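3-keto-5-aminohexanoate cleavage protein (PDB 3LOT) probably catalyses the cleavage of 3-keto-5-aminohexanoate, using a bound zinc ion in a TIM-barrel fold of the beta-keto acid cleavage enzyme family. Local coordinates at residues D[156-161]-D[185-190]; D[40-45]-D[77-82]; D[250-255]-D[288-293]; D[125-130]-D[141-146]. All coordinates share one frame; numbering follows the deposited sequence. Where two conformers were deposited one is given.

Contact 1 of 4, residues D[156-161]-D[185-190]; sequences DLEALS and AFMFHE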
# COMPACT_ATOMS: atom_id res chain seq x y z
N ASP D 156 -26.32 18.73 3.56
CA ASP D 156 -25.56 19.85 4.15
C ASP D 156 -24.44 20.31 3.19
O ASP D 156 -24.25 21.50 2.98
CB ASP D 156 -24.85 19.43 5.44
CG ASP D 156 -25.81 19.17 6.61
OD1 ASP D 156 -26.95 19.66 6.63
OD2 ASP D 156 -25.35 18.47 7.55
N LEU D 157 -23.71 19.36 2.62
CA LEU D 157 -22.54 19.70 1.79
C LEU D 157 -22.94 20.37 0.46
O LEU D 157 -22.23 21.24 -0.05
CB LEU D 157 -21.68 18.45 1.52
CG LEU D 157 -21.17 17.77 2.80
CD1 LEU D 157 -20.48 16.46 2.48
CD2 LEU D 157 -20.26 18.73 3.59
N GLU D 158 -24.09 19.99 -0.08
CA GLU D 158 -24.59 20.63 -1.28
C GLU D 158 -24.84 22.11 -0.98
O GLU D 158 -24.39 22.98 -1.74
CB GLU D 158 -25.88 19.96 -1.74
CG GLU D 158 -25.69 18.56 -2.29
CD GLU D 158 -26.99 17.78 -2.47
OE1 GLU D 158 -28.05 18.41 -2.69
OE2 GLU D 158 -26.94 16.53 -2.43
N ALA D 159 -25.55 22.40 0.11
CA ALA D 159 -25.91 23.78 0.46
C ALA D 159 -24.63 24.60 0.79
O ALA D 159 -24.52 25.77 0.40
CB ALA D 159 -26.90 23.81 1.65
N LEU D 160 -23.69 23.96 1.49
CA LEU D 160 -22.41 24.57 1.83
C LEU D 160 -21.60 24.91 0.57
O LEU D 160 -21.03 26.01 0.49
CB LEU D 160 -21.60 23.69 2.78
CG LEU D 160 -20.50 24.35 3.62
CD1 LEU D 160 -21.13 25.28 4.61
CD2 LEU D 160 -19.62 23.31 4.33
N SER D 161 -21.58 24.02 -0.42
CA SER D 161 -20.86 24.29 -1.65
C SER D 161 -21.42 25.56 -2.29
O SER D 161 -20.65 26.39 -2.76
CB SER D 161 -20.92 23.10 -2.60
OG SER D 161 -22.14 23.06 -3.35
N ALA D 185 -14.64 13.11 -3.78
CA ALA D 185 -14.67 12.74 -5.20
C ALA D 185 -16.08 12.84 -5.76
O ALA D 185 -16.29 13.38 -6.83
CB ALA D 185 -14.15 11.34 -5.43
N PHE D 186 -17.03 12.33 -5.00
CA PHE D 186 -18.41 12.33 -5.43
C PHE D 186 -18.93 13.75 -5.63
O PHE D 186 -19.53 14.03 -6.66
CB PHE D 186 -19.27 11.55 -4.44
CG PHE D 186 -20.76 11.68 -4.67
CD1 PHE D 186 -21.40 10.90 -5.60
CD2 PHE D 186 -21.50 12.56 -3.92
CE1 PHE D 186 -22.79 11.00 -5.79
CE2 PHE D 186 -22.86 12.66 -4.09
CZ PHE D 186 -23.51 11.88 -5.03
N MSE D 187 -18.71 14.62 -4.66
CA MSE D 187 -19.18 16.01 -4.74
C MSE D 187 -18.48 16.79 -5.85
O MSE D 187 -19.10 17.65 -6.50
CB MSE D 187 -18.95 16.73 -3.40
CG MSE D 187 -19.79 16.23 -2.19
SE MSE D 187 -21.69 16.38 -2.51
CE MSE D 187 -21.76 18.33 -2.33
N PHE D 188 -17.21 16.47 -6.07
CA PHE D 188 -16.45 17.00 -7.21
C PHE D 188 -17.06 16.53 -8.50
O PHE D 188 -17.42 17.34 -9.34
CB PHE D 188 -14.96 16.62 -7.07
CG PHE D 188 -14.10 16.88 -8.28
CD1 PHE D 188 -14.13 18.08 -8.95
CD2 PHE D 188 -13.18 15.91 -8.70
CE1 PHE D 188 -13.29 18.31 -10.04
CE2 PHE D 188 -12.35 16.14 -9.80
CZ PHE D 188 -12.41 17.35 -10.46
N HIS D 189 -17.27 15.23 -8.65
CA HIS D 189 -17.75 14.72 -9.93
C HIS D 189 -19.21 15.07 -10.17
O HIS D 189 -19.66 15.15 -11.30
CB HIS D 189 -17.50 13.22 -10.07
CG HIS D 189 -16.04 12.87 -10.07
ND1 HIS D 189 -15.54 11.75 -9.45
CD2 HIS D 189 -14.97 13.55 -10.55
CE1 HIS D 189 -14.22 11.74 -9.58
NE2 HIS D 189 -13.85 12.81 -10.25
N GLU D 190 -19.92 15.37 -9.10
CA GLU D 190 -21.30 15.82 -9.21
C GLU D 190 -21.41 17.31 -9.56
O GLU D 190 -22.49 17.82 -9.80
CB GLU D 190 -22.03 15.52 -7.90
CG GLU D 190 -22.34 14.06 -7.71
CD GLU D 190 -23.37 13.52 -8.66
OE1 GLU D 190 -24.45 14.14 -8.76
OE2 GLU D 190 -23.12 12.46 -9.30
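Two successive bends in the selenomethionine side chain of Met187, at chi2 (-59°) and chi3 (-73°), turn its terminal CE onto the backbone of the facing helix, where Leu157 joins Glu158. The pair ties together two helices of the TIM barrel, 154-166 and 178-189, which follow each other in the chain with strand 170-175 between them. The closest CA atoms, those of Glu158 and Met187, are 7.9 Å apart, and it is the long Met187 chain that spans this distance. Met187 CE rests 3.7 Å from Leu157 C and 3.6 Å from Glu158 N, so the methyl touches peptide atoms as well as side chains. Leu157 CB lies 3.9 Å from Met187 CE, and Glu158 CG also lies 3.9 Å from it, the side chains of Glu158 and Met187 crossing at about a right angle. No hydrogen bond joins the segments; van der Waals contact buries 144 Å² in all. The carboxylate of Glu158 serves the assembly instead, with OE2 in a salt bridge to Arg146 of the second subunit. Tyr192 and Leu193 also touch Met187. One turn along helix 154-166, Ser161 OG donates to Glu158 O at 2.8 Å, with a C=O...donor angle of 132°.

Contact 2 of 4, residues D[40-45]-D[77-82]; sequences KAAEAG and KQSDVV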
# COMPACT_ATOMS: atom_id res chain seq x y z
N LYS D 40 1.59 36.78 15.51
CA LYS D 40 2.87 36.15 15.82
C LYS D 40 3.15 34.92 14.95
O LYS D 40 4.27 34.72 14.53
CB LYS D 40 2.96 35.79 17.30
CG LYS D 40 3.06 37.07 18.17
CD LYS D 40 3.01 36.81 19.67
CE LYS D 40 2.52 38.08 20.41
NZ LYS D 40 2.53 37.92 21.89
N ALA D 41 2.14 34.10 14.68
CA ALA D 41 2.34 32.91 13.87
C ALA D 41 2.73 33.25 12.42
O ALA D 41 3.66 32.66 11.82
CB ALA D 41 1.07 32.03 13.91
N ALA D 42 2.04 34.27 11.88
CA ALA D 42 2.35 34.83 10.58
C ALA D 42 3.77 35.29 10.47
O ALA D 42 4.44 35.00 9.50
CB ALA D 42 1.40 35.99 10.26
N GLU D 43 4.22 36.03 11.47
CA GLU D 43 5.55 36.56 11.48
C GLU D 43 6.59 35.46 11.62
O GLU D 43 7.71 35.64 11.17
CB GLU D 43 5.69 37.58 12.61
CG GLU D 43 4.93 38.90 12.28
CD GLU D 43 5.09 39.96 13.41
OE1 GLU D 43 5.89 39.69 14.34
OE2 GLU D 43 4.40 41.04 13.35
N ALA D 44 6.20 34.32 12.17
CA ALA D 44 7.07 33.14 12.26
C ALA D 44 7.12 32.30 10.95
O ALA D 44 7.85 31.33 10.86
CB ALA D 44 6.63 32.25 13.44
N GLY D 45 6.34 32.66 9.94
CA GLY D 45 6.37 31.94 8.67
C GLY D 45 5.07 31.28 8.24
O GLY D 45 5.00 30.71 7.17
N LYS D 77 -5.78 44.13 10.25
CA LYS D 77 -5.10 45.38 10.54
C LYS D 77 -3.59 45.24 10.68
O LYS D 77 -2.85 46.13 10.28
CB LYS D 77 -5.60 46.00 11.84
CG LYS D 77 -6.90 46.74 11.68
CD LYS D 77 -7.30 47.34 13.03
CE LYS D 77 -8.77 47.69 13.01
NZ LYS D 77 -9.17 48.24 14.33
N GLN D 78 -3.15 44.15 11.30
CA GLN D 78 -1.73 43.95 11.58
C GLN D 78 -0.99 43.10 10.54
O GLN D 78 0.23 43.19 10.43
CB GLN D 78 -1.56 43.28 12.94
CG GLN D 78 -2.11 44.11 14.08
CD GLN D 78 -1.76 43.49 15.39
OE1 GLN D 78 -0.62 43.14 15.60
NE2 GLN D 78 -2.74 43.31 16.25
N SER D 79 -1.71 42.29 9.77
CA SER D 79 -1.01 41.30 8.95
C SER D 79 -1.72 41.01 7.65
O SER D 79 -2.95 41.11 7.58
CB SER D 79 -0.86 40.01 9.77
OG SER D 79 -0.30 38.98 8.97
N ASP D 80 -0.95 40.67 6.61
CA ASP D 80 -1.52 40.21 5.33
C ASP D 80 -1.74 38.69 5.27
O ASP D 80 -2.10 38.15 4.23
CB ASP D 80 -0.71 40.72 4.11
CG ASP D 80 0.67 40.11 3.99
OD1 ASP D 80 1.14 39.50 4.96
OD2 ASP D 80 1.31 40.27 2.91
N VAL D 81 -1.52 38.02 6.38
CA VAL D 81 -1.77 36.59 6.48
C VAL D 81 -3.13 36.20 5.93
O VAL D 81 -4.11 36.95 6.07
CB VAL D 81 -1.66 36.11 7.96
CG1 VAL D 81 -2.84 36.63 8.79
CG2 VAL D 81 -1.53 34.58 8.02
N VAL D 82 -3.19 35.03 5.28
CA VAL D 82 -4.47 34.49 4.83
C VAL D 82 -5.25 33.97 6.07
O VAL D 82 -4.74 33.19 6.88
CB VAL D 82 -4.30 33.38 3.74
CG1 VAL D 82 -5.65 32.81 3.31
CG2 VAL D 82 -3.55 33.95 2.49
O HOH W 1 2.69 41.60 10.72
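An ST turn at Ser79, in the short link between helix 65-78 and strand 82-85 of the TIM barrel, packs against Ala42 in the last turn of helix 31-43. The turn is defined by one bond, Val81 N to Ser79 OG, 3.0 Å long and nearly straight at 164°. With Ser79 OG anti to the backbone N of Ser79 (chi1 175°), the oxygen faces the N-H of Val81 and also sits 3.7 Å from Ala42 CB. Beside it, Val81 CB approaches Ala42 CB to 3.8 Å, and the CG2 branch of Val81 lies 3.9 Å from the same Ala42 CB. A single methyl group therefore carries the direct contact, touching the hydroxyl oxygen and the branched valine of the turn at once. The nearest CA atoms, of Ala42 and Val81, are 6.1 Å apart.

Toward the surface a water completes the junction: it donates to Gln78 O at 2.9 Å and to Glu43 OE2 at 3.2 Å, bridging the two helix ends without a direct bond between them. Helix 31-43 closes with a Schellman motif, in which Gly45, at positive phi, sends its N back to Ala42 O. The Val81 side chain is about 9 Å from that of the zinc ligand His50. Around the contact, Val82, opening strand 82-85, bonds through its backbone to Gly47 and Val49, at the start of the parallel strand 48-54; Ala44 touches helix 276-289, and Arg301 of helix 297-304 bonds to Asp80 O.

Contact 3 of 4, residues D[250-255]-D[288-293]; sequences AVIMGG and KELGKR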
# COMPACT_ATOMS: atom_id res chain seq x y z
N ALA D 250 4.44 14.73 5.43
CA ALA D 250 3.65 15.46 4.42
C ALA D 250 4.57 16.25 3.50
O ALA D 250 4.47 16.13 2.29
CB ALA D 250 2.60 16.37 5.07
N VAL D 251 5.50 17.02 4.08
CA VAL D 251 6.44 17.81 3.28
C VAL D 251 7.30 16.93 2.38
O VAL D 251 7.55 17.26 1.23
CB VAL D 251 7.29 18.75 4.17
CG1 VAL D 251 8.42 19.41 3.36
CG2 VAL D 251 6.39 19.84 4.75
N ILE D 252 7.74 15.78 2.91
CA ILE D 252 8.55 14.86 2.15
C ILE D 252 7.71 14.36 0.93
O ILE D 252 8.24 14.13 -0.16
CB ILE D 252 9.04 13.70 3.04
CG1 ILE D 252 10.12 14.20 4.02
CG2 ILE D 252 9.60 12.52 2.20
CD1 ILE D 252 10.36 13.28 5.16
N MSE D 253 6.42 14.20 1.14
CA MSE D 253 5.52 13.68 0.10
C MSE D 253 5.05 14.79 -0.82
O MSE D 253 4.23 14.56 -1.67
CB MSE D 253 4.29 13.03 0.73
CG MSE D 253 4.58 11.76 1.53
SE MSE D 253 3.11 11.15 2.57
CE MSE D 253 1.74 11.04 1.19
N GLY D 254 5.51 16.01 -0.63
CA GLY D 254 5.15 17.09 -1.55
C GLY D 254 3.92 17.86 -1.10
O GLY D 254 3.49 18.75 -1.81
N GLY D 255 3.39 17.54 0.08
CA GLY D 255 2.28 18.25 0.68
C GLY D 255 2.64 19.50 1.48
O GLY D 255 3.80 19.82 1.73
N LYS D 288 13.09 24.05 6.02
CA LYS D 288 14.30 24.58 5.44
C LYS D 288 15.44 23.56 5.37
O LYS D 288 16.21 23.56 4.40
CB LYS D 288 14.74 25.85 6.18
CG LYS D 288 13.85 27.05 5.86
CD LYS D 288 14.27 28.27 6.71
CE LYS D 288 13.40 29.52 6.46
NZ LYS D 288 13.77 30.56 7.46
N GLU D 289 15.54 22.67 6.37
CA GLU D 289 16.51 21.59 6.25
C GLU D 289 16.24 20.71 5.04
O GLU D 289 17.17 20.20 4.42
CB GLU D 289 16.57 20.71 7.51
CG GLU D 289 17.20 21.38 8.68
CD GLU D 289 18.68 21.76 8.51
OE1 GLU D 289 19.34 21.42 7.50
OE2 GLU D 289 19.19 22.41 9.43
N LEU D 290 14.97 20.55 4.68
CA LEU D 290 14.63 19.74 3.53
C LEU D 290 14.73 20.53 2.23
O LEU D 290 14.24 20.06 1.23
CB LEU D 290 13.26 19.14 3.72
CG LEU D 290 13.11 18.12 4.85
CD1 LEU D 290 11.62 17.76 5.03
CD2 LEU D 290 14.00 16.88 4.63
N GLY D 291 15.36 21.70 2.25
CA GLY D 291 15.62 22.48 1.05
C GLY D 291 14.41 23.21 0.51
O GLY D 291 14.35 23.53 -0.69
N LYS D 292 13.44 23.48 1.37
CA LYS D 292 12.21 24.13 0.97
C LYS D 292 12.10 25.42 1.79
O LYS D 292 12.95 25.68 2.62
CB LYS D 292 11.01 23.19 1.22
CG LYS D 292 10.99 21.96 0.30
CD LYS D 292 10.09 20.85 0.80
CE LYS D 292 10.19 19.58 -0.07
NZ LYS D 292 10.00 19.84 -1.54
N ARG D 293 11.07 26.22 1.54
CA ARG D 293 10.83 27.42 2.34
C ARG D 293 9.34 27.64 2.52
O ARG D 293 8.54 27.15 1.71
CB ARG D 293 11.48 28.65 1.69
CG ARG D 293 10.88 29.04 0.36
CD ARG D 293 11.43 30.40 -0.12
NE ARG D 293 10.83 30.72 -1.40
CZ ARG D 293 9.65 31.31 -1.56
NH1 ARG D 293 8.89 31.66 -0.52
NH2 ARG D 293 9.22 31.54 -2.79
O HOH W 2 8.86 16.97 -1.59
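Between Val251 and its partners Leu290 and Lys292 there is no aromatic ring: aliphatic side chains meet directly, and the flat group involved is the Val251 peptide carbonyl, whose oxygen takes a bond from a water. That water donates to Val251 O at 3.1 Å and accepts from Lys292 NZ, also at 3.1 Å. Lys292 was deposited in two conformers, so this water link between the segments holds for the one described and is uncertain; no direct hydrogen bond joins them. In this conformer Lys292 runs extended from its backbone and bends only at the last torsion (chi4 -51°), which carries NZ to the water while the methylenes slide past Val251 in the opposite direction. CE of Lys292 lies 3.7 Å from Val251 O. The separation of Val251 CG1 from Lys292 CD, 3.4 Å, is tighter than usual for carbons, but for the same reason is doubtful evidence of strain.

Leu290 supplies the apolar contact that does not depend on the Lys292 conformer. Its CD1 branch is 4.0 Å from Val251 CG1, and that same Leu290 CD1 is likewise 4.0 Å from Ile252 CG1, so one methyl meets two consecutive residues. The contact lies at the C-terminal ends of two helices, each finished by a Schellman motif with a glycine at positive phi: Gly254 after helix 243-252 and Gly291 after helix 276-289. Thr248 of the third subunit packs on both Ile252 and Leu290. Within the TIM barrel, Val251 and Lys292 both rest on Val8 of strand 7-13, while Val251 also touches Met283 of helix 276-289.

Contact 4 of 4, residues D[125-130]-D[141-146]; sequences PLLKKY and YLEMTR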
# COMPACT_ATOMS: atom_id res chain seq x y z
N PRO D 125 -12.09 10.64 26.32
CA PRO D 125 -10.93 10.04 27.01
C PRO D 125 -9.97 11.04 27.74
O PRO D 125 -9.25 10.65 28.67
CB PRO D 125 -10.21 9.32 25.88
CG PRO D 125 -11.31 8.97 24.92
CD PRO D 125 -12.14 10.19 24.91
N LEU D 126 -9.96 12.30 27.31
CA LEU D 126 -9.20 13.36 27.99
C LEU D 126 -9.57 13.56 29.45
O LEU D 126 -8.75 14.11 30.21
CB LEU D 126 -9.35 14.70 27.27
CG LEU D 126 -8.75 14.69 25.87
CD1 LEU D 126 -9.03 15.99 25.11
CD2 LEU D 126 -7.26 14.39 26.02
N LEU D 127 -10.76 13.11 29.84
CA LEU D 127 -11.19 13.13 31.23
C LEU D 127 -10.34 12.22 32.13
O LEU D 127 -10.35 12.37 33.35
CB LEU D 127 -12.67 12.74 31.35
CG LEU D 127 -13.69 13.75 30.82
CD1 LEU D 127 -15.04 13.13 30.73
CD2 LEU D 127 -13.73 15.01 31.69
N LYS D 128 -9.63 11.27 31.54
CA LYS D 128 -8.75 10.41 32.33
C LYS D 128 -7.46 11.15 32.63
O LYS D 128 -6.77 10.83 33.60
CB LYS D 128 -8.44 9.11 31.57
CG LYS D 128 -9.66 8.26 31.30
CD LYS D 128 -9.31 6.93 30.59
CE LYS D 128 -8.79 7.10 29.15
NZ LYS D 128 -9.25 6.01 28.19
N LYS D 129 -7.15 12.14 31.79
CA LYS D 129 -5.85 12.81 31.80
C LYS D 129 -5.89 14.13 32.56
O LYS D 129 -4.87 14.55 33.13
CB LYS D 129 -5.39 13.05 30.36
CG LYS D 129 -4.09 13.87 30.18
CD LYS D 129 -3.51 13.69 28.76
CE LYS D 129 -2.08 14.34 28.58
NZ LYS D 129 -2.08 15.62 27.76
N TYR D 130 -7.05 14.78 32.55
CA TYR D 130 -7.24 16.03 33.25
C TYR D 130 -8.32 15.88 34.30
O TYR D 130 -9.47 15.62 33.99
CB TYR D 130 -7.64 17.11 32.25
CG TYR D 130 -6.61 17.31 31.18
CD1 TYR D 130 -5.53 18.18 31.38
CD2 TYR D 130 -6.69 16.63 29.96
CE1 TYR D 130 -4.56 18.37 30.38
CE2 TYR D 130 -5.71 16.82 28.97
CZ TYR D 130 -4.64 17.68 29.20
OH TYR D 130 -3.69 17.88 28.23
N TYR D 141 -18.37 19.46 28.50
CA TYR D 141 -18.09 19.44 27.07
C TYR D 141 -17.41 18.15 26.62
O TYR D 141 -17.81 17.51 25.63
CB TYR D 141 -17.23 20.65 26.71
CG TYR D 141 -16.66 20.61 25.32
CD1 TYR D 141 -17.49 20.61 24.20
CD2 TYR D 141 -15.30 20.58 25.13
CE1 TYR D 141 -16.96 20.58 22.91
CE2 TYR D 141 -14.75 20.54 23.86
CZ TYR D 141 -15.58 20.54 22.76
OH TYR D 141 -15.00 20.50 21.50
N LEU D 142 -16.37 17.77 27.34
CA LEU D 142 -15.61 16.60 26.95
C LEU D 142 -16.50 15.32 27.02
O LEU D 142 -16.49 14.51 26.10
CB LEU D 142 -14.36 16.47 27.85
CG LEU D 142 -13.33 17.62 27.85
CD1 LEU D 142 -12.25 17.27 28.87
CD2 LEU D 142 -12.73 17.86 26.45
N GLU D 143 -17.25 15.17 28.11
CA GLU D 143 -18.19 14.06 28.26
C GLU D 143 -19.24 13.99 27.17
O GLU D 143 -19.56 12.90 26.67
CB GLU D 143 -18.91 14.14 29.60
CG GLU D 143 -19.95 13.03 29.83
CD GLU D 143 -19.41 11.60 29.61
OE1 GLU D 143 -18.20 11.32 29.84
OE2 GLU D 143 -20.22 10.75 29.15
N MSE D 144 -19.80 15.15 26.82
CA MSE D 144 -20.84 15.18 25.82
C MSE D 144 -20.40 14.77 24.45
O MSE D 144 -21.23 14.23 23.70
CB MSE D 144 -21.54 16.53 25.81
CG MSE D 144 -22.48 16.56 27.00
SE MSE D 144 -23.31 18.25 27.27
CE MSE D 144 -24.22 18.02 29.05
N THR D 145 -19.13 14.95 24.11
CA THR D 145 -18.64 14.40 22.81
C THR D 145 -18.76 12.85 22.65
O THR D 145 -18.68 12.30 21.50
CB THR D 145 -17.19 14.86 22.49
OG1 THR D 145 -16.23 14.22 23.37
CG2 THR D 145 -17.11 16.42 22.62
N ARG D 146 -18.96 12.13 23.76
CA ARG D 146 -19.18 10.67 23.70
C ARG D 146 -20.45 10.34 22.90
O ARG D 146 -20.58 9.23 22.35
CB ARG D 146 -19.28 10.09 25.10
CG ARG D 146 -19.19 8.57 25.24
CD ARG D 146 -19.72 8.09 26.61
NE ARG D 146 -18.91 8.63 27.71
CZ ARG D 146 -17.84 8.05 28.26
NH1 ARG D 146 -17.43 6.82 27.93
NH2 ARG D 146 -17.18 8.69 29.22
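Leu127 and Leu142 bring their CA atoms to 7.1 Å where residues 125-129, helical in phi/psi but lacking regular helix bonds, meet the end of helix 137-144. The contact belongs to an excursion of the TIM barrel between strands 111-115 and 170-175. Leu127 crosses Leu142 at a slant, its CD2 3.9 Å from Leu142 CD1, and the CB of Leu126 adds a looser contact at 4.2 Å to the same Leu142 CD1. The other branch of Leu127, CD1, comes 3.7 Å from Glu143 OE1, a methyl-to-oxygen van der Waals contact, the two side chains crossing at about a right angle. Glu143 bends at chi2 (52°), folding the carboxylate back toward Arg146, which grips it side-on with two nitrogens, one to each oxygen. This fork fixes the rotation of the carboxylate at the margin of the leucine cluster, and NH1 of Arg146 is salt-bridged to Glu158 of the second subunit. Thr145 OG1 donates to Leu142 O and accepts from Ile123 N. The two arms of the fork differ: Arg146 NH2 meets the syn lone pair of Glu143 OE1 at 2.9 Å, almost straight at 171°, whereas Arg146 NE meets Glu143 OE2 on its syn side, tilted 22° from the carboxylate plane.

In the fold
From the N terminus the contacts come in series, in the order 2, 4, 1, 3; none nests in or crosses another. Contact 2 joins helix 31-43 to the link between helix 65-78 and strand 82-85, closing 31 residues that carry the zinc ligands His50 and His52. Contact 4 ties loop 125-130 to helix 137-144 across 10 residues, the start of that helix among them. Contact 1 joins helices 154-166 and 178-189 around strand 170-175. Contact 3 joins the ends of helices 243-252 and 276-289, enclosing the third zinc ligand, Glu262. Contacts 2 and 3 are neighbours, nearest atoms about 7 Å apart; contacts 1 and 4 both touch the second subunit, and contact 3 the third.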